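Local coordinates for periplasmic oligopeptide-binding protein (Burkholderia pseudomallei, PDB 3ZS6), which binds oligopeptides in the bacterial periplasm and probably delivers them to an ABC transporter for uptake into the cell, at residues Arg279-Met284 with Asp332-Leu337; Asn218-Leu223 with Ser236-Gly241; Phe107-Ser112 with Lys137-Val142; Pro434-Leu439 with Asp461-Asp466; Tyr263-Asn268 with Ala402-Phe407. All coordinates share one frame; numbering follows the deposited sequence. Where two conformers were deposited one is given.

In the fold
Contact 3 comes first along the chain. It closes the loop from 107 to 142 and ties the lead-in to helix 111-115 to the end of strand 133-137. Contact 2 follows and closes the short loop from 218 to 241, on the opposite side of the chain's centre from contact 3. Contact 5 then closes a long loop by pairing strands 260-266 and 401-407. Contact 1 is nested inside that loop and packs helix 276-285 on helix 327-340. Contact 4 comes last and joins helices 434-443 and 449-464. No two contacts cross. Contacts 1 and 4 meet through a probable hydrogen bond from Arg279 NH2 to Asp466 O.

Contact 1: Arg279-Met284 with Asp332-Leu337; sequences REALAM and DYAKNL
Ala281 and Ala334 mark the close point of an antiparallel helix pair, helix 276-285 packed on helix 327-340. The two short axes approach to 8.5 Å with an angle of 158° between their directions. Ala281 CB lies 3.9 Å from Ala334 CB, and it also touches the backbone Ala334 O. The small side chains let the helices come this near. Met284 closes one end of the contact. Its CG sits between the backbone N and the carbonyl carbon (chi1 71°), and CG meets Ala334 CB at 3.5 Å. The chain then bends at chi3. Its methyl CE reaches Tyr333 CD1 at 3.6 Å, and SD makes an oblique Met-aromatic contact with the same ring. SD also touches Leu337 CD1. The extended chain of Glu280 crosses Leu337 at about a right angle, with Glu280 CD 3.7 Å from Leu337 CD1. Beyond it a water joins the two helices. It donates to Glu280 OE2 at 2.7 Å and lies in the plane of the Tyr333 ring, at its edge, where it bonds Tyr333 OH. Trp325 meets the Tyr333 ring edge-to-face. Arg330 NH1, on helix 327-340, also bonds Met284 O. No direct hydrogen bond joins the two segments. Between them the centre is therefore apolar, and a water bridges at the margin.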
# COMPACT_ATOMS: atom_id res chain seq x y z
N ARG A 279 14.54 -20.60 -1.25
CA ARG A 279 14.15 -19.18 -1.35
C ARG A 279 15.37 -18.28 -1.45
O ARG A 279 15.43 -17.36 -2.27
CB ARG A 279 13.26 -18.76 -0.16
CG ARG A 279 11.99 -19.62 0.02
CD ARG A 279 10.95 -18.96 0.95
NE ARG A 279 11.43 -18.81 2.32
CZ ARG A 279 11.21 -19.68 3.31
NH1 ARG A 279 10.50 -20.78 3.09
NH2 ARG A 279 11.70 -19.44 4.52
N GLU A 280 16.35 -18.56 -0.60
CA GLU A 280 17.61 -17.82 -0.56
C GLU A 280 18.37 -17.92 -1.88
O GLU A 280 18.86 -16.92 -2.40
CB GLU A 280 18.47 -18.38 0.58
CG GLU A 280 19.75 -17.63 0.83
CD GLU A 280 20.53 -18.21 2.00
OE1 GLU A 280 20.04 -19.18 2.63
OE2 GLU A 280 21.63 -17.70 2.30
N ALA A 281 18.46 -19.13 -2.42
CA ALA A 281 19.12 -19.33 -3.71
C ALA A 281 18.49 -18.47 -4.81
O ALA A 281 19.19 -17.84 -5.60
CB ALA A 281 19.08 -20.79 -4.11
N LEU A 282 17.16 -18.46 -4.86
CA LEU A 282 16.45 -17.70 -5.87
C LEU A 282 16.75 -16.21 -5.72
O LEU A 282 16.93 -15.49 -6.71
CB LEU A 282 14.94 -17.95 -5.79
CG LEU A 282 14.44 -19.36 -6.12
CD1 LEU A 282 12.94 -19.49 -5.84
CD2 LEU A 282 14.74 -19.73 -7.57
N ALA A 283 16.83 -15.76 -4.48
CA ALA A 283 17.09 -14.35 -4.19
C ALA A 283 18.49 -13.89 -4.57
O ALA A 283 18.67 -12.81 -5.14
CB ALA A 283 16.82 -14.05 -2.71
N MET A 284 19.49 -14.70 -4.26
CA MET A 284 20.87 -14.25 -4.35
C MET A 284 21.42 -14.23 -5.77
O MET A 284 22.43 -13.59 -6.04
CB MET A 284 21.78 -15.09 -3.43
CG MET A 284 22.02 -16.50 -3.90
SD MET A 284 22.92 -17.47 -2.66
CE MET A 284 24.31 -16.39 -2.32
N ASP A 332 27.52 -20.00 -7.56
CA ASP A 332 28.04 -21.23 -6.95
C ASP A 332 27.39 -21.51 -5.60
O ASP A 332 26.92 -22.62 -5.33
CB ASP A 332 29.56 -21.13 -6.76
CG ASP A 332 30.32 -21.28 -8.06
OD1 ASP A 332 29.87 -22.07 -8.92
OD2 ASP A 332 31.37 -20.62 -8.22
N TYR A 333 27.36 -20.50 -4.74
CA TYR A 333 26.76 -20.66 -3.43
C TYR A 333 25.28 -21.04 -3.58
O TYR A 333 24.79 -21.94 -2.89
CB TYR A 333 26.91 -19.36 -2.63
CG TYR A 333 26.59 -19.47 -1.16
CD1 TYR A 333 25.28 -19.44 -0.71
CD2 TYR A 333 27.60 -19.60 -0.21
CE1 TYR A 333 24.97 -19.53 0.62
CE2 TYR A 333 27.31 -19.70 1.14
CZ TYR A 333 25.99 -19.67 1.55
OH TYR A 333 25.67 -19.76 2.88
N ALA A 334 24.58 -20.39 -4.50
CA ALA A 334 23.14 -20.64 -4.66
C ALA A 334 22.85 -22.04 -5.21
O ALA A 334 21.93 -22.72 -4.74
CB ALA A 334 22.50 -19.55 -5.56
N LYS A 335 23.64 -22.46 -6.20
CA LYS A 335 23.52 -23.83 -6.72
C LYS A 335 23.75 -24.87 -5.62
O LYS A 335 23.07 -25.90 -5.57
CB LYS A 335 24.47 -24.06 -7.89
CG LYS A 335 23.94 -23.55 -9.22
CD LYS A 335 24.83 -23.93 -10.39
CE LYS A 335 26.13 -23.14 -10.40
NZ LYS A 335 26.97 -23.49 -11.58
N ASN A 336 24.71 -24.61 -4.75
CA ASN A 336 24.98 -25.51 -3.63
C ASN A 336 23.81 -25.54 -2.64
O ASN A 336 23.50 -26.58 -2.05
CB ASN A 336 26.27 -25.09 -2.92
CG ASN A 336 26.96 -26.24 -2.21
OD1 ASN A 336 26.75 -26.46 -1.02
ND2 ASN A 336 27.78 -26.98 -2.95
N LEU A 337 23.16 -24.40 -2.46
CA LEU A 337 21.98 -24.34 -1.62
C LEU A 337 20.89 -25.25 -2.18
O LEU A 337 20.25 -26.00 -1.44
CB LEU A 337 21.45 -22.90 -1.50
CG LEU A 337 22.26 -21.95 -0.62
CD1 LEU A 337 21.68 -20.53 -0.70
CD2 LEU A 337 22.29 -22.44 0.83
O HOH W 1 23.16 -19.21 3.86

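Contact 2: Asn218-Leu223 with Ser236-Gly241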
# COMPACT_ATOMS: atom_id res chain seq x y z
N ASN A 218 -1.38 -0.35 -19.18
CA ASN A 218 -0.17 -0.19 -19.95
C ASN A 218 0.38 1.24 -19.87
O ASN A 218 -0.29 2.19 -20.28
CB ASN A 218 -0.46 -0.56 -21.41
CG ASN A 218 0.78 -0.55 -22.28
OD1 ASN A 218 1.23 0.51 -22.73
ND2 ASN A 218 1.34 -1.73 -22.53
N ASP A 219 1.59 1.39 -19.34
CA ASP A 219 2.17 2.72 -19.13
C ASP A 219 2.40 3.49 -20.43
O ASP A 219 2.32 4.72 -20.47
CB ASP A 219 3.46 2.63 -18.31
CG ASP A 219 3.22 2.12 -16.89
OD1 ASP A 219 2.39 2.72 -16.18
OD2 ASP A 219 3.86 1.12 -16.50
N GLU A 220 2.69 2.76 -21.51
CA GLU A 220 2.90 3.40 -22.81
C GLU A 220 1.61 4.02 -23.34
O GLU A 220 1.63 5.14 -23.85
CB GLU A 220 3.48 2.41 -23.83
CG GLU A 220 4.99 2.50 -23.96
CD GLU A 220 5.46 3.80 -24.61
OE1 GLU A 220 4.61 4.53 -25.17
OE2 GLU A 220 6.68 4.08 -24.57
N THR A 221 0.51 3.30 -23.20
CA THR A 221 -0.80 3.81 -23.58
C THR A 221 -1.15 5.03 -22.72
O THR A 221 -1.68 6.02 -23.22
CB THR A 221 -1.89 2.74 -23.39
OG1 THR A 221 -1.70 1.68 -24.35
CG2 THR A 221 -3.28 3.34 -23.56
N ALA A 222 -0.83 4.95 -21.43
CA ALA A 222 -1.03 6.08 -20.52
C ALA A 222 -0.25 7.30 -21.01
O ALA A 222 -0.75 8.43 -20.97
CB ALA A 222 -0.60 5.72 -19.10
N LEU A 223 0.98 7.06 -21.46
CA LEU A 223 1.85 8.14 -21.95
C LEU A 223 1.25 8.81 -23.19
O LEU A 223 1.24 10.03 -23.30
CB LEU A 223 3.25 7.59 -22.26
CG LEU A 223 4.31 8.55 -22.80
CD1 LEU A 223 4.50 9.72 -21.86
CD2 LEU A 223 5.64 7.81 -23.02
N SER A 236 2.65 6.41 -13.33
CA SER A 236 4.10 6.34 -13.33
C SER A 236 4.64 6.76 -14.70
O SER A 236 4.04 7.58 -15.39
CB SER A 236 4.55 4.91 -13.00
OG SER A 236 5.96 4.78 -13.04
N ILE A 237 5.78 6.20 -15.10
CA ILE A 237 6.27 6.34 -16.47
C ILE A 237 6.70 4.96 -16.98
O ILE A 237 7.01 4.09 -16.18
CB ILE A 237 7.46 7.31 -16.57
CG1 ILE A 237 8.51 6.98 -15.50
CG2 ILE A 237 6.99 8.76 -16.42
CD1 ILE A 237 9.85 7.63 -15.77
N PRO A 238 6.74 4.77 -18.31
CA PRO A 238 7.16 3.47 -18.84
C PRO A 238 8.59 3.12 -18.45
O PRO A 238 9.45 4.00 -18.41
CB PRO A 238 7.08 3.65 -20.36
CG PRO A 238 6.18 4.84 -20.57
CD PRO A 238 6.39 5.73 -19.38
N ALA A 239 8.85 1.85 -18.17
CA ALA A 239 10.20 1.38 -17.91
C ALA A 239 11.12 1.71 -19.08
O ALA A 239 10.71 1.61 -20.24
CB ALA A 239 10.20 -0.12 -17.65
N GLY A 240 12.35 2.11 -18.77
CA GLY A 240 13.35 2.45 -19.77
C GLY A 240 13.12 3.77 -20.49
O GLY A 240 13.87 4.13 -21.39
N GLY A 241 12.07 4.50 -20.09
CA GLY A 241 11.68 5.71 -20.79
C GLY A 241 12.16 7.02 -20.19
O GLY A 241 12.02 8.06 -20.82
O HOH W 2 1.66 5.57 -15.97
O HOH W 3 3.19 6.50 -18.35
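Pro238 lies against the first turn of helix 219-227, and three side chains of that helix meet it. Asp219 comes closest, with its CB 3.8 Å from Pro238 CA. Leu223, one turn on, crosses the proline ring at about a right angle and sets CD2 3.9 Å from Pro238 CG. Glu220 also crosses at about a right angle. Its chain bends at chi2, and OE2 comes to 4.1 Å from Pro238 CG. Asn218 is the N-cap: its OD1 accepts from Thr221 N on an in-plane lone pair at 2.9 Å. Pro238 itself starts a type II turn that ends at Gly241 and leads to helix 242-249, whose Ile245 touches the ring. Two waters lie between the segments. One accepts from Ser236 N and can donate to Asp219 OD1. The other is within bonding distance of Asp219 O and, at 3.3 Å, of Ser236 O, and may not donate to both at once. The helix start and the loop thus meet by carbon packing on the proline, with water between their polar atoms and no direct hydrogen bond.

Contact 3: Phe107-Ser112 with Lys137-Val142; sequences FVKNAS and KTEVPV
Val108 and Thr138 form a single beta bridge, held by two backbone hydrogen bonds. Lys109 N gives to Lys137 O at 2.7 Å. Glu139 N gives to Phe107 O at 2.9 Å. Each acceptor also takes a CA-H...O contact: Thr138 CA lies 3.2 Å from Phe107 O, and Val108 CA approaches Lys137 O. The bridge sits where strand 133-137 leaves the five-stranded antiparallel sheet. From Val108 a type II turn runs to Ala111 and into helix 111-115. The carboxylate of Glu139 grips this turn. Its chain bends at chi2 (-79°), and OE2 takes Asn110 N at 2.6 Å, from above the carboxylate plane. A water that accepts from Ser112 N, in the first turn of the helix, can donate to the same OE2. The other oxygen, Glu139 OE1, rests 3.4 Å from Lys109 CD, while Lys109 NZ stays 5.0 Å from OE1. The two chains cross at about a right angle. Apolar contact is made at the far end, where Phe107 crosses Val142 and puts CD2 3.9 Å from Val142 CG2. Tyr410 packs on the same phenylalanine.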
# COMPACT_ATOMS: atom_id res chain seq x y z
N PHE A 107 -3.99 -2.27 16.09
CA PHE A 107 -3.34 -1.57 17.20
C PHE A 107 -4.35 -1.22 18.29
O PHE A 107 -3.97 -0.95 19.43
CB PHE A 107 -2.64 -0.29 16.73
CG PHE A 107 -1.48 -0.52 15.80
CD1 PHE A 107 -1.21 -1.77 15.29
CD2 PHE A 107 -0.65 0.54 15.45
CE1 PHE A 107 -0.14 -1.98 14.44
CE2 PHE A 107 0.42 0.34 14.60
CZ PHE A 107 0.68 -0.92 14.09
N VAL A 108 -5.63 -1.21 17.93
CA VAL A 108 -6.67 -0.84 18.89
C VAL A 108 -6.94 -1.94 19.91
O VAL A 108 -6.86 -3.13 19.60
CB VAL A 108 -7.97 -0.44 18.17
CG1 VAL A 108 -9.01 0.01 19.19
CG2 VAL A 108 -7.69 0.67 17.17
N LYS A 109 -7.24 -1.52 21.14
CA LYS A 109 -7.41 -2.43 22.26
C LYS A 109 -8.45 -3.50 21.97
O LYS A 109 -9.58 -3.20 21.55
CB LYS A 109 -7.78 -1.63 23.52
CG LYS A 109 -7.76 -2.44 24.80
CD LYS A 109 -6.40 -3.09 25.02
CE LYS A 109 -6.27 -3.68 26.42
NZ LYS A 109 -6.22 -2.60 27.45
N ASN A 110 -8.05 -4.75 22.17
CA ASN A 110 -8.92 -5.90 21.96
C ASN A 110 -9.10 -6.34 20.51
O ASN A 110 -9.71 -7.37 20.25
CB ASN A 110 -10.29 -5.67 22.60
CG ASN A 110 -10.24 -5.70 24.12
OD1 ASN A 110 -9.33 -6.28 24.71
ND2 ASN A 110 -11.21 -5.06 24.75
N ALA A 111 -8.58 -5.56 19.57
CA ALA A 111 -8.77 -5.88 18.15
C ALA A 111 -8.33 -7.31 17.78
O ALA A 111 -9.05 -8.02 17.07
CB ALA A 111 -8.07 -4.85 17.26
N SER A 112 -7.16 -7.72 18.25
CA SER A 112 -6.65 -9.07 17.97
C SER A 112 -7.65 -10.16 18.36
O SER A 112 -7.96 -11.05 17.56
CB SER A 112 -5.33 -9.31 18.72
OG SER A 112 -4.31 -8.46 18.25
N LYS A 137 -8.31 3.51 22.71
CA LYS A 137 -7.32 2.81 23.52
C LYS A 137 -6.54 1.86 22.62
O LYS A 137 -7.13 1.12 21.84
CB LYS A 137 -8.02 2.00 24.62
CG LYS A 137 -8.81 2.83 25.62
CD LYS A 137 -7.96 3.25 26.80
CE LYS A 137 -8.79 3.98 27.84
NZ LYS A 137 -7.97 4.39 29.00
N THR A 138 -5.21 1.89 22.73
CA THR A 138 -4.36 1.00 21.94
C THR A 138 -3.74 -0.07 22.83
O THR A 138 -3.57 0.15 24.03
CB THR A 138 -3.24 1.77 21.23
OG1 THR A 138 -2.48 2.51 22.19
CG2 THR A 138 -3.81 2.73 20.19
N GLU A 139 -3.40 -1.21 22.23
CA GLU A 139 -2.81 -2.33 22.97
C GLU A 139 -1.46 -1.96 23.57
O GLU A 139 -1.13 -2.38 24.68
CB GLU A 139 -2.62 -3.54 22.05
CG GLU A 139 -3.92 -4.18 21.57
CD GLU A 139 -4.56 -5.07 22.61
OE1 GLU A 139 -4.02 -5.17 23.73
OE2 GLU A 139 -5.61 -5.67 22.30
N VAL A 140 -0.67 -1.21 22.82
CA VAL A 140 0.62 -0.72 23.28
C VAL A 140 0.72 0.74 22.85
O VAL A 140 -0.05 1.19 22.01
CB VAL A 140 1.78 -1.50 22.63
CG1 VAL A 140 1.77 -2.94 23.10
CG2 VAL A 140 1.68 -1.43 21.11
N PRO A 141 1.67 1.49 23.43
CA PRO A 141 1.76 2.89 23.02
C PRO A 141 2.18 3.05 21.56
O PRO A 141 3.10 2.38 21.09
CB PRO A 141 2.80 3.48 23.98
CG PRO A 141 3.49 2.29 24.61
CD PRO A 141 2.50 1.17 24.60
N VAL A 142 1.50 3.95 20.86
CA VAL A 142 1.77 4.23 19.45
C VAL A 142 1.84 5.74 19.27
O VAL A 142 0.82 6.43 19.29
CB VAL A 142 0.66 3.66 18.53
CG1 VAL A 142 0.96 3.96 17.06
CG2 VAL A 142 0.49 2.16 18.76
O HOH W 4 -5.13 -5.95 19.43

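Contact 4: Pro434-Leu439 with Asp461-Asp466; sequences PKVDSL and DLAMND
Val436, Leu439 and Lys435 meet Leu462 and Ala463 in a hairpin of two successive helices, 434-443 and 449-464. The first turns of the one helix pack on the last turns of the other. Leu462 carries most of the contact. Its CG is anti to the backbone N (chi1 -174°), and its CD2 touches three residues of the facing helix. Lys435 CG is the nearest of them, 3.6 Å from Leu462 CD2. Here the lysine acts through its aliphatic stem, which crosses the leucine at about a right angle, and its end leads away from the contact. Leu439 CD1 meets the same methyl at 4.1 Å, again with the side chains crossing at about a right angle. Val436 uses one branch. Its CG2 lies 4.0 Å from Leu462 CD2 and 3.9 Å from Ala463 CB. No hydrogen bond passes between the two segments, so the contact is apolar. Polar links lie around it. Asp466 OD2 accepts from Asn433 ND2 and is also bonded to Tyr431 OH, near the start of helix 434-443. Asp437 OD2 accepts from the backbone N of Cys422, which is in a disulfide with Cys432. Inside helix 434-443, Lys435 O takes two donors: Leu439 N at 2.9 Å and Ser438 OG at 3.3 Å.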
# COMPACT_ATOMS: atom_id res chain seq x y z
N PRO A 434 7.94 -16.67 15.34
CA PRO A 434 7.58 -16.21 16.69
C PRO A 434 8.67 -15.36 17.33
O PRO A 434 8.36 -14.43 18.07
CB PRO A 434 7.40 -17.51 17.47
CG PRO A 434 7.03 -18.53 16.43
CD PRO A 434 7.82 -18.13 15.21
N LYS A 435 9.94 -15.68 17.06
CA LYS A 435 11.03 -14.87 17.59
C LYS A 435 10.98 -13.46 16.99
O LYS A 435 11.07 -12.46 17.71
CB LYS A 435 12.38 -15.52 17.33
CG LYS A 435 13.56 -14.71 17.83
CD LYS A 435 13.45 -14.42 19.32
CE LYS A 435 14.67 -13.66 19.84
NZ LYS A 435 14.58 -13.37 21.30
N VAL A 436 10.83 -13.37 15.67
CA VAL A 436 10.66 -12.07 15.04
C VAL A 436 9.50 -11.33 15.70
O VAL A 436 9.65 -10.18 16.11
CB VAL A 436 10.40 -12.18 13.52
CG1 VAL A 436 9.94 -10.84 12.97
CG2 VAL A 436 11.65 -12.66 12.79
N ASP A 437 8.35 -11.99 15.82
CA ASP A 437 7.18 -11.37 16.42
C ASP A 437 7.44 -10.90 17.85
O ASP A 437 7.03 -9.80 18.24
CB ASP A 437 5.97 -12.32 16.36
CG ASP A 437 5.43 -12.50 14.95
OD1 ASP A 437 6.13 -12.15 13.97
OD2 ASP A 437 4.29 -13.00 14.81
N SER A 438 8.14 -11.71 18.64
CA SER A 438 8.38 -11.35 20.03
C SER A 438 9.35 -10.18 20.13
O SER A 438 9.21 -9.32 20.99
CB SER A 438 8.87 -12.55 20.86
OG SER A 438 10.28 -12.63 20.87
N LEU A 439 10.33 -10.15 19.23
CA LEU A 439 11.25 -9.02 19.15
C LEU A 439 10.51 -7.72 18.84
O LEU A 439 10.82 -6.67 19.40
CB LEU A 439 12.35 -9.28 18.12
CG LEU A 439 13.45 -10.27 18.52
CD1 LEU A 439 14.43 -10.48 17.37
CD2 LEU A 439 14.19 -9.82 19.77
N ASP A 461 16.19 -7.85 10.21
CA ASP A 461 17.32 -8.66 9.76
C ASP A 461 17.05 -10.15 9.96
O ASP A 461 17.33 -10.97 9.08
CB ASP A 461 18.60 -8.31 10.53
CG ASP A 461 19.12 -6.91 10.22
OD1 ASP A 461 18.65 -6.28 9.25
OD2 ASP A 461 20.03 -6.46 10.95
N LEU A 462 16.53 -10.51 11.13
CA LEU A 462 16.27 -11.91 11.44
C LEU A 462 15.30 -12.51 10.42
O LEU A 462 15.53 -13.59 9.89
CB LEU A 462 15.70 -12.05 12.85
CG LEU A 462 15.53 -13.49 13.34
CD1 LEU A 462 16.85 -14.24 13.27
CD2 LEU A 462 14.96 -13.54 14.76
N ALA A 463 14.21 -11.79 10.16
CA ALA A 463 13.23 -12.23 9.17
C ALA A 463 13.83 -12.36 7.76
O ALA A 463 13.56 -13.33 7.06
CB ALA A 463 12.04 -11.29 9.15
N MET A 464 14.61 -11.37 7.34
CA MET A 464 15.12 -11.37 5.96
C MET A 464 16.16 -12.47 5.72
O MET A 464 16.34 -12.93 4.60
CB MET A 464 15.68 -10.00 5.56
CG MET A 464 14.65 -8.88 5.48
SD MET A 464 13.31 -9.19 4.32
CE MET A 464 12.06 -9.87 5.41
N ASN A 465 16.84 -12.89 6.79
CA ASN A 465 17.75 -14.02 6.69
C ASN A 465 17.01 -15.31 6.36
O ASN A 465 17.61 -16.30 5.94
CB ASN A 465 18.59 -14.18 7.96
CG ASN A 465 19.73 -13.18 8.03
OD1 ASN A 465 20.50 -13.04 7.08
ND2 ASN A 465 19.85 -12.49 9.15
N ASP A 466 15.69 -15.29 6.54
CA ASP A 466 14.84 -16.42 6.15
C ASP A 466 14.32 -16.29 4.71
O ASP A 466 13.72 -17.22 4.18
CB ASP A 466 13.68 -16.57 7.13
CG ASP A 466 14.11 -17.18 8.47
OD1 ASP A 466 15.24 -17.72 8.55
OD2 ASP A 466 13.33 -17.13 9.44

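Contact 5: Tyr263-Asn268 with Ala402-Phe407; sequences YYYLKN and ARDGWF
Tyr263 and Asp404 form a hydrogen-bonded pair of the antiparallel strands 260-266 and 401-407, and here the packing is tight. Asp404 N gives to Tyr263 O at 2.8 Å, and Tyr263 N gives to Asp404 O. The Tyr263 ring lies beside the Asp404 side chain, pointing the same way, with the ring and carboxylate planes 16° apart. Asp404 CB sits over one ring face, offset toward the rim, 3.8 Å from the Tyr263 ring centroid. Tyr265 and Ala402 are the next hydrogen-bonded pair, with Tyr265 N 2.8 Å from Ala402 O. Tyr265 CD1 rests on Ala402 CB at 3.9 Å. The looser side is the tip of the aspartate, where two waters sit. One bonds Tyr263 OH and can donate to Asp404 OD1; the other joins the same hydroxyl to Asp404 OD2. Asp404 OD1 also takes Gly405 N at 2.6 Å through its anti lone pair. The second strand lines the peptide site: Arg403 NH1 forms a salt bridge with the backbone of the bound peptide, and Gly405 and Phe407 bond it through their backbones. Strand 401-407 lies between 260-266 and the parallel 350-356. Strand 470-480 pairs with 260-266, and helix 359-376 packs on Tyr264 and Arg403.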
# COMPACT_ATOMS: atom_id res chain seq x y z
N TYR A 263 8.77 -6.33 -4.77
CA TYR A 263 9.29 -7.64 -4.37
C TYR A 263 8.47 -8.79 -4.92
O TYR A 263 7.31 -8.63 -5.33
CB TYR A 263 9.37 -7.74 -2.84
CG TYR A 263 8.03 -7.86 -2.14
CD1 TYR A 263 7.47 -9.11 -1.89
CD2 TYR A 263 7.33 -6.73 -1.71
CE1 TYR A 263 6.24 -9.23 -1.23
CE2 TYR A 263 6.10 -6.83 -1.05
CZ TYR A 263 5.57 -8.09 -0.81
OH TYR A 263 4.36 -8.21 -0.17
N TYR A 264 9.09 -9.97 -4.94
CA TYR A 264 8.39 -11.16 -5.38
C TYR A 264 7.89 -11.97 -4.19
O TYR A 264 8.65 -12.37 -3.30
CB TYR A 264 9.27 -12.03 -6.30
CG TYR A 264 9.29 -11.58 -7.75
CD1 TYR A 264 8.39 -10.64 -8.23
CD2 TYR A 264 10.22 -12.10 -8.63
CE1 TYR A 264 8.41 -10.24 -9.57
CE2 TYR A 264 10.25 -11.71 -9.96
CZ TYR A 264 9.35 -10.78 -10.43
OH TYR A 264 9.39 -10.39 -11.76
N TYR A 265 6.59 -12.19 -4.19
CA TYR A 265 5.93 -13.07 -3.25
C TYR A 265 6.41 -14.48 -3.52
O TYR A 265 6.63 -14.85 -4.68
CB TYR A 265 4.44 -12.93 -3.52
CG TYR A 265 3.48 -14.01 -3.08
CD1 TYR A 265 3.47 -15.26 -3.68
CD2 TYR A 265 2.50 -13.73 -2.14
CE1 TYR A 265 2.55 -16.23 -3.31
CE2 TYR A 265 1.58 -14.68 -1.76
CZ TYR A 265 1.61 -15.93 -2.35
OH TYR A 265 0.68 -16.86 -1.97
N LEU A 266 6.63 -15.23 -2.45
CA LEU A 266 6.91 -16.67 -2.55
C LEU A 266 5.93 -17.42 -1.65
O LEU A 266 5.75 -17.06 -0.48
CB LEU A 266 8.34 -16.98 -2.08
CG LEU A 266 9.53 -16.37 -2.81
CD1 LEU A 266 10.83 -16.80 -2.12
CD2 LEU A 266 9.56 -16.75 -4.30
N LYS A 267 5.29 -18.44 -2.20
CA LYS A 267 4.35 -19.25 -1.44
C LYS A 267 5.11 -20.10 -0.44
O LYS A 267 5.70 -21.12 -0.81
CB LYS A 267 3.56 -20.15 -2.38
CG LYS A 267 2.52 -21.04 -1.70
CD LYS A 267 1.91 -21.98 -2.72
CE LYS A 267 0.98 -23.00 -2.08
NZ LYS A 267 0.53 -24.00 -3.08
N ASN A 268 5.10 -19.69 0.82
CA ASN A 268 5.92 -20.35 1.84
C ASN A 268 5.46 -21.78 2.19
O ASN A 268 6.21 -22.53 2.82
CB ASN A 268 6.04 -19.50 3.11
CG ASN A 268 7.06 -18.37 2.97
OD1 ASN A 268 7.14 -17.70 1.93
ND2 ASN A 268 7.84 -18.15 4.03
N ALA A 402 5.09 -14.57 -7.32
CA ALA A 402 4.17 -13.55 -7.82
C ALA A 402 4.73 -12.14 -7.66
O ALA A 402 5.41 -11.84 -6.68
CB ALA A 402 2.81 -13.67 -7.13
N ARG A 403 4.46 -11.29 -8.64
CA ARG A 403 4.80 -9.88 -8.56
C ARG A 403 4.03 -9.28 -7.36
O ARG A 403 2.81 -9.49 -7.22
CB ARG A 403 4.42 -9.17 -9.86
CG ARG A 403 5.23 -7.89 -10.14
CD ARG A 403 4.92 -6.80 -9.11
NE ARG A 403 3.54 -6.36 -9.22
CZ ARG A 403 2.96 -5.45 -8.43
NH1 ARG A 403 3.65 -4.88 -7.44
NH2 ARG A 403 1.69 -5.11 -8.62
N ASP A 404 4.74 -8.56 -6.50
CA ASP A 404 4.11 -7.91 -5.35
C ASP A 404 4.81 -6.58 -5.09
O ASP A 404 5.73 -6.20 -5.81
CB ASP A 404 4.17 -8.81 -4.11
CG ASP A 404 2.98 -8.60 -3.17
OD1 ASP A 404 2.51 -7.45 -3.02
OD2 ASP A 404 2.52 -9.59 -2.56
N GLY A 405 4.37 -5.87 -4.05
CA GLY A 405 4.89 -4.56 -3.74
C GLY A 405 4.05 -3.92 -2.65
O GLY A 405 2.83 -4.07 -2.64
N TRP A 406 4.70 -3.19 -1.74
CA TRP A 406 4.00 -2.59 -0.61
C TRP A 406 4.39 -1.13 -0.47
O TRP A 406 5.57 -0.79 -0.47
CB TRP A 406 4.36 -3.36 0.67
CG TRP A 406 3.64 -2.92 1.92
CD1 TRP A 406 4.13 -2.13 2.92
CD2 TRP A 406 2.31 -3.28 2.30
NE1 TRP A 406 3.19 -1.97 3.91
CE2 TRP A 406 2.06 -2.67 3.56
CE3 TRP A 406 1.30 -4.05 1.72
CZ2 TRP A 406 0.85 -2.80 4.23
CZ3 TRP A 406 0.09 -4.19 2.39
CH2 TRP A 406 -0.13 -3.57 3.63
N PHE A 407 3.38 -0.26 -0.38
CA PHE A 407 3.54 1.16 -0.07
C PHE A 407 3.29 1.36 1.42
O PHE A 407 2.29 0.86 1.95
CB PHE A 407 2.52 2.01 -0.84
CG PHE A 407 3.04 2.55 -2.13
CD1 PHE A 407 3.09 1.76 -3.27
CD2 PHE A 407 3.48 3.87 -2.22
CE1 PHE A 407 3.58 2.26 -4.46
CE2 PHE A 407 3.96 4.38 -3.42
CZ PHE A 407 4.01 3.58 -4.54
O HOH W 5 2.23 -6.73 -0.50
O HOH W 6 3.50 -10.53 0.23